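Local atomic coordinates of phosphoglycerate kinase (Coxiella burnetii, PDB entry 4NG4), a protein that catalyses the ATP-dependent phosphorylation of 3-phosphoglycerate to 1,3-bisphosphoglycerate, reversibly, as a monomeric kinase of glycolysis. Residues 154-159 with 382-387; 161-166 with 394-399. All coordinates share one frame; numbering follows the deposited sequence.

Contact 1 (154-159 with 382-387); sequences TAHRAQ and FLEFLE
His156 and Glu384 mark where the two backbones come nearest, their CA atoms 7.0 Å apart. Residues 154-159 belong to the loop between strand 146-149 and helix 160-168 of the N-terminal Rossmann-like half of phosphoglycerate kinase, and open with a type I beta turn, Thr154 to Arg157. Residues 382-387, on helix 380-387, pack Leu383 and Leu386 on helix 209-216 and strand 319-323 of the nucleotide-binding half, so the contact runs between the two halves. They reach the loop through one side chain: Glu384, whose chain is extended beyond CG, carries its carboxylate to both turn residues and divides its oxygens between them. OE1 lies against His156, 3.2 Å from His156 CB, whereas OE2 faces Arg157, 3.8 Å from Arg157 NH2, which makes a long salt bridge.

The flat groups are turned steeply against one another. Glu384 meets the imidazole at its edge, with the carboxylate plane 81° from the ring plane; it also comes to the guanidinium edge, the planes there being 72° apart. His156 NE2 is 5.2 Å from Glu384 OE1, so the histidine side chain meets the acid through its carbon atoms. Arg157 is a predicted substrate-binding residue, with the side chains of Arg73 and Arg124 about 6 and 7 Å from its own, consistent with the basic patch that receives 3-phosphoglycerate in this family. Its chain bends at chi2 (-69°), laying the arginine along the preceding histidine: Arg157 CG sits 4.0 Å above the imidazole plane, over the ring centre, while His156 NE2 lies 3.4 Å above the guanidinium plane, over its middle.

Contact 2 (161-166 with 394-399); sequences STAGVA and IKILTQ
Ala163 and Ala166, three residues apart on helix 160-168, meet the two branches of Ile396 on helix 392-401. Along the first segment, Ser161 and Thr162 are tied into their own half of the protein: Ser161 N bonds to Glu129 OE2 and Ser161 OG to Arg30 NE, and Thr162 packs on Met149 of strand 146-149. The backbone over 161-164 makes a wider pi-type turn. Ala163 is the first to meet the other helix, its CB 4.3 Å from Ile396 CD1. Val165 turns its side chain to Phe147 of strand 146-149. Ala166 CB, directed toward the opposing helix, lies 3.9 Å from Ile396 CG2, and Ile396 CG2 is also 3.5 Å from Ala166 O. The backbones are nearest here, at 6.6 Å between the CA atoms of Ala166 and Ile396.

The torsions of Ile396 explain the division: with chi1 at -55°, CG1 stands beside the backbone N and CG2 beside the carbonyl carbon, and chi2 of -173° extends CD1 to Ala163. Leu397 touches Met149. Helix 160-168 connects neighbouring parallel strands 146-149 and 171-174, a beta-alpha-beta unit, and its cover by the chain's last helix is typical of the phosphoglycerate kinase fold, whose C-terminus returns to the N-terminal domain.

Contacts 1 and 2 have centres 12 Å apart and are joined through both pairs of segments. The loop runs directly into helix 160-168, and Arg157 O lies 2.9 Å from Thr162 OG1, a probable hydrogen bond; Ala158 CA also packs on Ala163 CB at 3.9 Å. Between the second segments, successive helices 380-387 and 392-401 meet where Phe385 CE1 is 4.2 Å from Ile394 CD1. Contact 1 is nearer the catalytic cleft: it includes Arg157, predicted to bind substrate, and its Glu384 side chain is about 12 Å from the bound ADP. Contact 2 is set back, the Ala163 side chain being about 8 Å from that of Arg157.

Contact 1 (154-159 with 382-387)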
ATOM      1  N   THR A 154      -7.205  -2.424   4.880  1.00 27.31           N
ATOM      2  CA  THR A 154      -7.460  -3.242   6.064  1.00 25.94           C
ATOM      3  C   THR A 154      -7.463  -4.757   5.767  1.00 27.20           C
ATOM      4  O   THR A 154      -7.399  -5.568   6.703  1.00 26.79           O
ATOM      5  CB  THR A 154      -8.823  -2.834   6.707  1.00 24.79           C
ATOM      6  OG1 THR A 154      -9.915  -3.219   5.861  1.00 25.93           O
ATOM      7  CG2 THR A 154      -8.892  -1.331   6.906  1.00 24.10           C
ATOM      8  N   ALA A 155      -7.521  -5.125   4.481  1.00 28.71           N
ATOM      9  CA  ALA A 155      -7.722  -6.517   4.050  1.00 30.71           C
ATOM     10  C   ALA A 155      -6.637  -7.514   4.443  1.00 31.65           C
ATOM     11  O   ALA A 155      -6.870  -8.737   4.356  1.00 32.77           O
ATOM     12  CB  ALA A 155      -7.897  -6.573   2.540  1.00 33.08           C
ATOM     13  N   HIS A 156      -5.472  -6.997   4.849  1.00 30.86           N
ATOM     14  CA  HIS A 156      -4.313  -7.832   5.130  1.00 32.31           C
ATOM     15  C   HIS A 156      -4.288  -8.403   6.551  1.00 31.53           C
ATOM     16  O   HIS A 156      -3.374  -9.160   6.904  1.00 33.08           O
ATOM     17  CB  HIS A 156      -3.015  -7.075   4.800  1.00 33.15           C
ATOM     18  CG  HIS A 156      -2.698  -5.936   5.727  1.00 31.54           C
ATOM     19  ND1 HIS A 156      -3.609  -4.946   6.035  1.00 29.64           N
ATOM     20  CD2 HIS A 156      -1.555  -5.614   6.380  1.00 31.86           C
ATOM     21  CE1 HIS A 156      -3.047  -4.073   6.854  1.00 29.02           C
ATOM     22  NE2 HIS A 156      -1.801  -4.457   7.083  1.00 30.89           N
ATOM     23  N   ARG A 157      -5.293  -8.056   7.347  1.00 29.88           N
ATOM     24  CA  ARG A 157      -5.456  -8.597   8.698  1.00 29.76           C
ATOM     25  C   ARG A 157      -6.847  -9.160   8.886  1.00 29.60           C
ATOM     26  O   ARG A 157      -7.813  -8.667   8.311  1.00 28.86           O
ATOM     27  CB  ARG A 157      -5.206  -7.516   9.758  1.00 28.22           C
ATOM     28  CG  ARG A 157      -3.812  -6.929   9.710  1.00 29.01           C
ATOM     29  CD  ARG A 157      -2.751  -7.950  10.157  1.00 31.77           C
ATOM     30  NE  ARG A 157      -1.462  -7.691   9.529  1.00 33.90           N
ATOM     31  CZ  ARG A 157      -0.741  -6.583   9.714  1.00 34.32           C
ATOM     32  NH1 ARG A 157      -1.170  -5.596  10.510  1.00 32.30           N
ATOM     33  NH2 ARG A 157       0.425  -6.448   9.086  1.00 36.53           N
ATOM     34  N   ALA A 158      -6.927 -10.193   9.716  1.00 30.84           N
ATOM     35  CA  ALA A 158      -8.172 -10.912   9.951  1.00 31.69           C
ATOM     36  C   ALA A 158      -8.815 -10.320  11.179  1.00 30.14           C
ATOM     37  O   ALA A 158      -8.302 -10.457  12.295  1.00 29.70           O
ATOM     38  CB  ALA A 158      -7.910 -12.386  10.150  1.00 34.53           C
ATOM     39  N   GLN A 159      -9.924  -9.630  10.958  1.00 29.33           N
ATOM     40  CA  GLN A 159     -10.656  -8.988  12.029  1.00 28.48           C
ATOM     41  C   GLN A 159     -12.142  -9.116  11.736  1.00 29.31           C
ATOM     42  O   GLN A 159     -12.533  -9.171  10.577  1.00 30.27           O
ATOM     43  CB  GLN A 159     -10.208  -7.537  12.144  1.00 26.03           C
ATOM     44  CG  GLN A 159      -8.831  -7.416  12.795  1.00 26.14           C
ATOM     45  CD  GLN A 159      -8.413  -5.985  12.988  1.00 25.56           C
ATOM     46  OE1 GLN A 159      -8.275  -5.252  12.027  1.00 26.96           O
ATOM     47  NE2 GLN A 159      -8.224  -5.570  14.229  1.00 26.64           N
ATOM     48  N   PHE A 382      -0.807  -3.024   0.547  1.00 34.15           N
ATOM     49  CA  PHE A 382      -0.149  -2.887  -0.756  1.00 32.93           C
ATOM     50  C   PHE A 382       1.040  -3.839  -0.843  1.00 31.55           C
ATOM     51  O   PHE A 382       1.169  -4.602  -1.798  1.00 31.28           O
ATOM     52  CB  PHE A 382       0.310  -1.440  -0.980  1.00 32.13           C
ATOM     53  CG  PHE A 382       1.233  -1.270  -2.151  1.00 30.95           C
ATOM     54  CD1 PHE A 382       0.725  -1.095  -3.432  1.00 31.80           C
ATOM     55  CD2 PHE A 382       2.608  -1.283  -1.975  1.00 29.53           C
ATOM     56  CE1 PHE A 382       1.579  -0.944  -4.521  1.00 30.75           C
ATOM     57  CE2 PHE A 382       3.470  -1.140  -3.051  1.00 28.38           C
ATOM     58  CZ  PHE A 382       2.956  -0.971  -4.329  1.00 29.43           C
ATOM     59  N   LEU A 383       1.896  -3.782   0.178  1.00 31.00           N
ATOM     60  CA  LEU A 383       3.122  -4.583   0.239  1.00 29.92           C
ATOM     61  C   LEU A 383       2.831  -6.077   0.332  1.00 30.86           C
ATOM     62  O   LEU A 383       3.334  -6.827  -0.488  1.00 30.62           O
ATOM     63  CB  LEU A 383       4.016  -4.130   1.408  1.00 29.45           C
ATOM     64  CG  LEU A 383       4.631  -2.723   1.209  1.00 29.28           C
ATOM     65  CD1 LEU A 383       5.085  -2.013   2.530  1.00 28.68           C
ATOM     66  CD2 LEU A 383       5.778  -2.778   0.194  1.00 27.84           C
ATOM     67  N   GLU A 384       2.005  -6.508   1.291  1.00 32.32           N
ATOM     68  CA  GLU A 384       1.665  -7.945   1.425  1.00 33.62           C
ATOM     69  C   GLU A 384       1.076  -8.588   0.156  1.00 34.03           C
ATOM     70  O   GLU A 384       1.261  -9.792  -0.073  1.00 34.07           O
ATOM     71  CB  GLU A 384       0.734  -8.198   2.627  1.00 35.56           C
ATOM     72  CG  GLU A 384       1.438  -7.992   3.969  1.00 35.52           C
ATOM     73  CD  GLU A 384       0.725  -8.621   5.155  1.00 37.95           C
ATOM     74  OE1 GLU A 384      -0.466  -8.994   5.036  1.00 39.41           O
ATOM     75  OE2 GLU A 384       1.376  -8.736   6.217  1.00 37.26           O
ATOM     76  N   PHE A 385       0.379  -7.789  -0.653  1.00 34.09           N
ATOM     77  CA  PHE A 385      -0.243  -8.297  -1.884  1.00 35.04           C
ATOM     78  C   PHE A 385       0.828  -8.603  -2.919  1.00 33.61           C
ATOM     79  O   PHE A 385       0.831  -9.676  -3.522  1.00 34.39           O
ATOM     80  CB  PHE A 385      -1.266  -7.303  -2.448  1.00 35.59           C
ATOM     81  CG  PHE A 385      -2.092  -7.865  -3.558  1.00 37.03           C
ATOM     82  CD1 PHE A 385      -3.236  -8.603  -3.285  1.00 39.40           C
ATOM     83  CD2 PHE A 385      -1.722  -7.669  -4.879  1.00 35.89           C
ATOM     84  CE1 PHE A 385      -3.996  -9.130  -4.301  1.00 40.42           C
ATOM     85  CE2 PHE A 385      -2.485  -8.189  -5.904  1.00 37.67           C
ATOM     86  CZ  PHE A 385      -3.623  -8.923  -5.616  1.00 39.94           C
ATOM     87  N   LEU A 386       1.746  -7.661  -3.105  1.00 31.71           N
ATOM     88  CA  LEU A 386       2.872  -7.862  -4.004  1.00 30.43           C
ATOM     89  C   LEU A 386       3.826  -8.971  -3.521  1.00 30.23           C
ATOM     90  O   LEU A 386       4.551  -9.554  -4.338  1.00 30.22           O
ATOM     91  CB  LEU A 386       3.641  -6.553  -4.187  1.00 28.83           C
ATOM     92  CG  LEU A 386       2.909  -5.369  -4.819  1.00 28.55           C
ATOM     93  CD1 LEU A 386       3.867  -4.191  -5.014  1.00 26.11           C
ATOM     94  CD2 LEU A 386       2.277  -5.763  -6.142  1.00 28.54           C
ATOM     95  N   GLU A 387       3.839  -9.242  -2.211  1.00 30.21           N
ATOM     96  CA  GLU A 387       4.535 -10.399  -1.660  1.00 30.41           C
ATOM     97  C   GLU A 387       3.886 -11.708  -2.114  1.00 32.40           C
ATOM     98  O   GLU A 387       4.550 -12.751  -2.125  1.00 32.94           O
ATOM     99  CB  GLU A 387       4.538 -10.359  -0.133  1.00 30.76           C
ATOM    100  CG  GLU A 387       5.352  -9.240   0.457  1.00 30.22           C
ATOM    101  CD  GLU A 387       5.516  -9.337   1.975  1.00 31.99           C
ATOM    102  OE1 GLU A 387       4.574  -9.711   2.694  1.00 34.68           O
ATOM    103  OE2 GLU A 387       6.616  -9.015   2.459  1.00 32.66           O
TER

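Contact 2 (161-166 with 394-399)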
ATOM      1  N   SER A 161     -14.622  -7.337  11.440  1.00 28.20           N
ATOM      2  CA  SER A 161     -15.177  -6.381  10.495  1.00 27.99           C
ATOM      3  C   SER A 161     -14.575  -6.435   9.082  1.00 28.17           C
ATOM      4  O   SER A 161     -15.129  -5.823   8.155  1.00 28.05           O
ATOM      5  CB  SER A 161     -15.046  -4.958  11.078  1.00 26.25           C
ATOM      6  OG  SER A 161     -13.718  -4.466  11.057  1.00 24.31           O
ATOM      7  N   THR A 162     -13.455  -7.154   8.924  1.00 28.54           N
ATOM      8  CA  THR A 162     -12.775  -7.324   7.617  1.00 29.43           C
ATOM      9  C   THR A 162     -12.791  -8.750   7.064  1.00 32.41           C
ATOM     10  O   THR A 162     -12.599  -8.948   5.857  1.00 34.19           O
ATOM     11  CB  THR A 162     -11.292  -6.955   7.701  1.00 27.81           C
ATOM     12  OG1 THR A 162     -10.615  -7.914   8.522  1.00 28.15           O
ATOM     13  CG2 THR A 162     -11.105  -5.559   8.278  1.00 26.07           C
ATOM     14  N   ALA A 163     -12.995  -9.729   7.940  1.00 33.78           N
ATOM     15  CA  ALA A 163     -12.853 -11.128   7.588  1.00 36.71           C
ATOM     16  C   ALA A 163     -14.006 -11.986   8.114  1.00 39.31           C
ATOM     17  O   ALA A 163     -14.693 -12.658   7.344  1.00 42.01           O
ATOM     18  CB  ALA A 163     -11.537 -11.635   8.127  1.00 36.64           C
ATOM     19  N   GLY A 164     -14.200 -11.973   9.430  1.00 38.86           N
ATOM     20  CA  GLY A 164     -15.211 -12.806  10.076  1.00 41.46           C
ATOM     21  C   GLY A 164     -16.612 -12.559   9.557  1.00 42.69           C
ATOM     22  O   GLY A 164     -17.324 -13.507   9.228  1.00 46.33           O
ATOM     23  N   VAL A 165     -17.007 -11.289   9.477  1.00 40.28           N
ATOM     24  CA  VAL A 165     -18.346 -10.937   9.020  1.00 41.50           C
ATOM     25  C   VAL A 165     -18.615 -11.487   7.621  1.00 43.87           C
ATOM     26  O   VAL A 165     -19.694 -12.052   7.377  1.00 47.28           O
ATOM     27  CB  VAL A 165     -18.617  -9.413   9.061  1.00 38.96           C
ATOM     28  CG1 VAL A 165     -17.627  -8.640   8.222  1.00 36.43           C
ATOM     29  CG2 VAL A 165     -20.030  -9.128   8.600  1.00 41.50           C
ATOM     30  N   ALA A 166     -17.634 -11.356   6.726  1.00 42.49           N
ATOM     31  CA  ALA A 166     -17.757 -11.867   5.354  1.00 44.88           C
ATOM     32  C   ALA A 166     -17.855 -13.395   5.305  1.00 48.41           C
ATOM     33  O   ALA A 166     -18.459 -13.951   4.384  1.00 51.56           O
ATOM     34  CB  ALA A 166     -16.598 -11.392   4.484  1.00 43.13           C
ATOM     35  N   ILE A 394      -9.776 -10.895   0.916  1.00 54.10           N
ATOM     36  CA  ILE A 394      -9.925 -11.293  -0.486  1.00 54.31           C
ATOM     37  C   ILE A 394     -10.255 -12.773  -0.628  1.00 56.64           C
ATOM     38  O   ILE A 394     -11.084 -13.162  -1.459  1.00 58.63           O
ATOM     39  CB  ILE A 394      -8.638 -10.987  -1.274  1.00 51.12           C
ATOM     40  CG1 ILE A 394      -8.456  -9.468  -1.406  1.00 49.70           C
ATOM     41  CG2 ILE A 394      -8.670 -11.650  -2.648  1.00 51.31           C
ATOM     42  CD1 ILE A 394      -7.004  -9.011  -1.374  1.00 46.74           C
ATOM     43  N   LYS A 395      -9.607 -13.595   0.183  1.00 56.62           N
ATOM     44  CA  LYS A 395      -9.841 -15.019   0.153  1.00 59.31           C
ATOM     45  C   LYS A 395     -11.338 -15.295   0.293  1.00 63.24           C
ATOM     46  O   LYS A 395     -11.932 -15.973  -0.548  1.00 65.40           O
ATOM     47  CB  LYS A 395      -9.058 -15.715   1.270  1.00 59.37           C
ATOM     48  CG  LYS A 395      -8.857 -17.200   1.026  1.00 61.65           C
ATOM     49  CD  LYS A 395      -8.375 -17.935   2.271  1.00 62.82           C
ATOM     50  CE  LYS A 395      -7.963 -19.370   1.939  1.00 64.76           C
ATOM     51  NZ  LYS A 395      -7.959 -20.273   3.134  1.00 67.27           N
ATOM     52  N   ILE A 396     -11.947 -14.729   1.333  1.00 64.35           N
ATOM     53  CA  ILE A 396     -13.343 -14.994   1.637  1.00 68.10           C
ATOM     54  C   ILE A 396     -14.270 -14.458   0.550  1.00 68.88           C
ATOM     55  O   ILE A 396     -15.261 -15.108   0.219  1.00 71.98           O
ATOM     56  CB  ILE A 396     -13.760 -14.433   3.024  1.00 69.47           C
ATOM     57  CG1 ILE A 396     -12.846 -14.981   4.121  1.00 69.11           C
ATOM     58  CG2 ILE A 396     -15.217 -14.804   3.351  1.00 73.11           C
ATOM     59  CD1 ILE A 396     -13.285 -14.612   5.519  1.00 70.91           C
ATOM     60  N   LEU A 397     -13.951 -13.293  -0.013  1.00 66.19           N
ATOM     61  CA  LEU A 397     -14.803 -12.705  -1.054  1.00 67.09           C
ATOM     62  C   LEU A 397     -14.924 -13.611  -2.284  1.00 68.29           C
ATOM     63  O   LEU A 397     -15.983 -13.661  -2.923  1.00 70.53           O
ATOM     64  CB  LEU A 397     -14.306 -11.315  -1.457  1.00 64.03           C
ATOM     65  CG  LEU A 397     -14.557 -10.196  -0.446  1.00 63.66           C
ATOM     66  CD1 LEU A 397     -14.006  -8.880  -0.974  1.00 60.74           C
ATOM     67  CD2 LEU A 397     -16.034 -10.058  -0.110  1.00 66.17           C
ATOM     68  N   THR A 398     -13.839 -14.317  -2.610  1.00 66.77           N
ATOM     69  CA  THR A 398     -13.852 -15.301  -3.700  1.00 68.14           C
ATOM     70  C   THR A 398     -14.558 -16.598  -3.287  1.00 71.78           C
ATOM     71  O   THR A 398     -15.420 -17.098  -4.014  1.00 74.30           O
ATOM     72  CB  THR A 398     -12.430 -15.639  -4.167  1.00 65.32           C
ATOM     73  OG1 THR A 398     -11.695 -16.191  -3.071  1.00 65.42           O
ATOM     74  CG2 THR A 398     -11.708 -14.395  -4.688  1.00 61.95           C
ATOM     75  N   GLN A 399     -14.185 -17.132  -2.125  1.00 72.06           N
ATOM     76  CA  GLN A 399     -14.851 -18.313  -1.560  1.00 76.06           C
ATOM     77  C   GLN A 399     -16.378 -18.226  -1.630  1.00 79.70           C
ATOM     78  O   GLN A 399     -17.050 -19.234  -1.811  1.00 83.19           O
ATOM     79  CB  GLN A 399     -14.472 -18.503  -0.091  1.00 76.18           C
ATOM     80  CG  GLN A 399     -13.110 -19.103   0.168  1.00 74.52           C
ATOM     81  CD  GLN A 399     -12.770 -19.136   1.662  1.00 75.24           C
ATOM     82  OE1 GLN A 399     -13.661 -19.172   2.510  1.00 78.20           O
ATOM     83  NE2 GLN A 399     -11.478 -19.117   1.983  1.00 72.79           N
TER